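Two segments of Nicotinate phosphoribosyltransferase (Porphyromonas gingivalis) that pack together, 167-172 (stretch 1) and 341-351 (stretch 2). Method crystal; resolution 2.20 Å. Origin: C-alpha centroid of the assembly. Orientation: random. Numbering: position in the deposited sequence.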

# COMPACT_ATOMS: atom_id res chain seq x y z
N MET A 167 7.23 4.37 -1.68
CA MET A 167 8.29 3.62 -1.03
C MET A 167 8.69 2.28 -1.67
O MET A 167 9.85 2.06 -1.98
N ARG A 168 7.72 1.41 -1.88
CA ARG A 168 8.00 0.10 -2.45
C ARG A 168 8.83 0.06 -3.74
O ARG A 168 9.59 -0.88 -3.95
N ARG A 169 8.69 1.07 -4.59
CA ARG A 169 9.44 1.10 -5.84
C ARG A 169 10.42 2.26 -5.97
O ARG A 169 10.84 2.60 -7.07
N ARG A 170 10.77 2.88 -4.84
CA ARG A 170 11.70 4.00 -4.85
C ARG A 170 13.05 3.56 -5.43
O ARG A 170 13.40 2.38 -5.36
N PHE A 171 13.79 4.50 -6.00
CA PHE A 171 15.10 4.20 -6.56
C PHE A 171 16.00 3.81 -5.39
O PHE A 171 16.78 2.86 -5.47
N SER A 172 15.88 4.55 -4.29
CA SER A 172 16.66 4.29 -3.08
C SER A 172 16.06 5.11 -1.93
O SER A 172 15.26 6.02 -2.16
N GLY A 341 17.24 7.29 -18.37
CA GLY A 341 16.54 6.12 -18.89
C GLY A 341 16.21 5.09 -17.82
O GLY A 341 15.66 4.04 -18.13
N VAL A 342 16.56 5.38 -16.57
CA VAL A 342 16.28 4.46 -15.48
C VAL A 342 14.78 4.31 -15.30
O VAL A 342 14.06 5.30 -15.13
N GLU A 343 14.30 3.07 -15.34
CA GLU A 343 12.88 2.80 -15.19
C GLU A 343 12.58 1.98 -13.94
O GLU A 343 13.36 1.13 -13.53
N PRO A 344 11.43 2.24 -13.30
CA PRO A 344 11.01 1.53 -12.09
C PRO A 344 10.80 0.05 -12.35
O PRO A 344 10.42 -0.34 -13.45
N LEU A 345 11.06 -0.77 -11.34
CA LEU A 345 10.86 -2.21 -11.46
C LEU A 345 9.37 -2.46 -11.33
O LEU A 345 8.66 -1.73 -10.63
N ASN A 346 8.88 -3.49 -12.01
CA ASN A 346 7.47 -3.82 -11.94
C ASN A 346 7.31 -5.01 -11.01
O ASN A 346 7.01 -6.13 -11.45
N ILE A 347 7.50 -4.75 -9.72
CA ILE A 347 7.42 -5.79 -8.70
C ILE A 347 6.36 -5.60 -7.62
O ILE A 347 6.01 -4.47 -7.27
N VAL A 348 5.86 -6.71 -7.10
CA VAL A 348 4.87 -6.70 -6.04
C VAL A 348 5.12 -7.91 -5.14
O VAL A 348 5.86 -8.82 -5.51
N MET A 349 4.51 -7.90 -3.96
CA MET A 349 4.62 -9.01 -3.03
C MET A 349 3.24 -9.07 -2.39
O MET A 349 2.92 -8.26 -1.52
N LYS A 350 2.43 -10.02 -2.85
CA LYS A 350 1.06 -10.14 -2.37
C LYS A 350 0.73 -11.33 -1.48
O LYS A 350 1.40 -12.37 -1.54
N LEU A 351 -0.31 -11.16 -0.67
CA LEU A 351 -0.79 -12.23 0.20
C LEU A 351 -1.35 -13.25 -0.78
O LEU A 351 -2.31 -12.97 -1.49

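A single arginine makes the largest contribution to this contact: R169 loses 120 Å² to the other stretch, out of 342 Å² buried on both sides together, and its guanidinium binds main-chain and side-chain oxygens of a segment more than 170 residues away in the sequence. Its CA-to-CB bond points toward stretch 2, and the side chain is m at chi1 and then t at chi2 and chi3, so that it reaches out almost fully extended. This reach places two donors on one acceptor. R169 NE lies 3.2 Å from I347 O and R169 NH2 lies 2.9 Å from the same oxygen, a forked pair of hydrogen bonds in which the NH2 arm is the shorter and straighter. R169 NH2 also makes a weak hydrogen bond to N346 OD1, at 3.3 Å with an N-H...O angle of 122°.

The backbone of stretch 2 passes over one face of the guanidinium, contributing L345 O, N346 C and I347 N. The R169 CD to L345 O distance is 3.3 Å, whereas R169 NE and L345 O, 3.4 Å apart, are too poorly aligned to hydrogen-bond. At the edge of the group, V348 CG1 comes within 3.6 Å of R169 NH2, with V348 in the m rotamer. N346 starts out pointing away, but its t rotamer brings the amide end back to the arginine; OD1 is also hydrogen-bonded elsewhere in the structure.

A water ties the two backbones together beside this cluster. It donates to R169 O at 2.9 Å and accepts from L345 N at 3.1 Å, thereby satisfying main-chain groups that do not meet directly.

The flanking contacts differ in character. F171, t at chi1, leaves its backbone sideways, yet its ring end approaches V342, whose side chain points toward stretch 1 in the t rotamer. F171 CE1 and V342 CG1 are 3.7 Å apart, with the methyl at the ring edge, an apolar contact. Near the other end, R168 (m at chi1) points toward stretch 2 and K350, m at chi1 and chi2, brings its amine closer. R168 NH1 and K350 NZ, which carry like charges, lie only 3.8 Å apart without a bond between them, in an oblique arrangement; R168 NH1 finds a hydrogen-bonding partner elsewhere in the structure.

The type I turn from M167 to R170, closed by R170 N to M167 O at 3.1 Å, contains both R168 and R169 and presents their side chains toward stretch 2. R170 instead points away and makes no contact across the interface.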

# COMPACT_ATOMS: atom_id res chain seq x y z
CB MET A 167 7.92 3.39 0.44
CG MET A 167 8.68 2.25 1.10
SD MET A 167 8.83 2.43 2.88
CE MET A 167 10.39 1.62 3.14
CB ARG A 168 6.71 -0.68 -2.65
CG ARG A 168 6.19 -1.26 -1.35
CD ARG A 168 4.80 -1.86 -1.53
NE ARG A 168 3.86 -0.83 -1.92
CZ ARG A 168 2.60 -1.06 -2.27
NH1 ARG A 168 2.13 -2.30 -2.27
NH2 ARG A 168 1.81 -0.04 -2.61
CB ARG A 169 8.49 1.11 -7.03
CG ARG A 169 7.75 -0.20 -7.17
CD ARG A 169 6.83 -0.21 -8.36
NE ARG A 169 6.10 -1.47 -8.42
CZ ARG A 169 5.23 -1.79 -9.37
NH1 ARG A 169 5.00 -0.93 -10.36
NH2 ARG A 169 4.61 -2.96 -9.34
CB ARG A 170 11.90 4.51 -3.42
CG ARG A 170 12.60 3.52 -2.50
CD ARG A 170 12.58 4.02 -1.05
NE ARG A 170 13.29 3.12 -0.14
CZ ARG A 170 13.20 3.19 1.18
NH1 ARG A 170 12.44 4.12 1.75
NH2 ARG A 170 13.86 2.33 1.94
CB PHE A 171 15.69 5.42 -7.27
CG PHE A 171 17.02 5.15 -7.94
CD1 PHE A 171 17.08 4.62 -9.23
CD2 PHE A 171 18.21 5.41 -7.27
CE1 PHE A 171 18.31 4.36 -9.84
CE2 PHE A 171 19.44 5.15 -7.87
CZ PHE A 171 19.49 4.63 -9.15
CB SER A 172 18.12 4.72 -3.27
OG SER A 172 18.20 6.11 -3.51
CB VAL A 342 16.88 4.96 -14.15
CG1 VAL A 342 16.52 3.99 -13.03
CG2 VAL A 342 18.39 5.09 -14.28
CB GLU A 343 12.36 2.06 -16.42
CG GLU A 343 13.03 0.71 -16.69
CD GLU A 343 14.53 0.81 -16.95
OE1 GLU A 343 15.30 0.93 -15.97
OE2 GLU A 343 14.93 0.78 -18.13
CB PRO A 344 9.70 2.22 -11.71
CG PRO A 344 9.87 3.61 -12.27
CD PRO A 344 10.49 3.33 -13.62
CB LEU A 345 11.59 -2.96 -10.34
CG LEU A 345 13.11 -3.02 -10.40
CD1 LEU A 345 13.63 -3.83 -9.22
CD2 LEU A 345 13.54 -3.65 -11.71
CB ASN A 346 6.94 -4.14 -13.34
CG ASN A 346 5.44 -4.38 -13.35
OD1 ASN A 346 4.72 -3.90 -12.47
ND2 ASN A 346 4.97 -5.10 -14.35
CB ILE A 347 8.78 -5.94 -7.99
CG1 ILE A 347 9.23 -4.57 -7.46
CG2 ILE A 347 9.82 -6.51 -8.94
CD1 ILE A 347 10.53 -4.61 -6.68
CB VAL A 348 3.41 -6.78 -6.58
CG1 VAL A 348 3.08 -5.55 -7.39
CG2 VAL A 348 3.22 -8.04 -7.43
CB MET A 349 5.72 -8.76 -1.98
CG MET A 349 6.16 -10.03 -1.27
SD MET A 349 7.67 -9.88 -0.31
CE MET A 349 7.80 -11.56 0.32
CB LYS A 350 0.11 -10.16 -3.56
CG LYS A 350 0.27 -8.98 -4.51
CD LYS A 350 0.10 -7.65 -3.77
CE LYS A 350 0.21 -6.47 -4.72
NZ LYS A 350 0.23 -5.17 -3.99
CB LEU A 351 -1.89 -11.72 1.12
CG LEU A 351 -2.48 -12.78 2.06
CD1 LEU A 351 -1.38 -13.34 2.94
CD2 LEU A 351 -3.60 -12.17 2.90
O HOH W 1 11.53 0.19 -8.47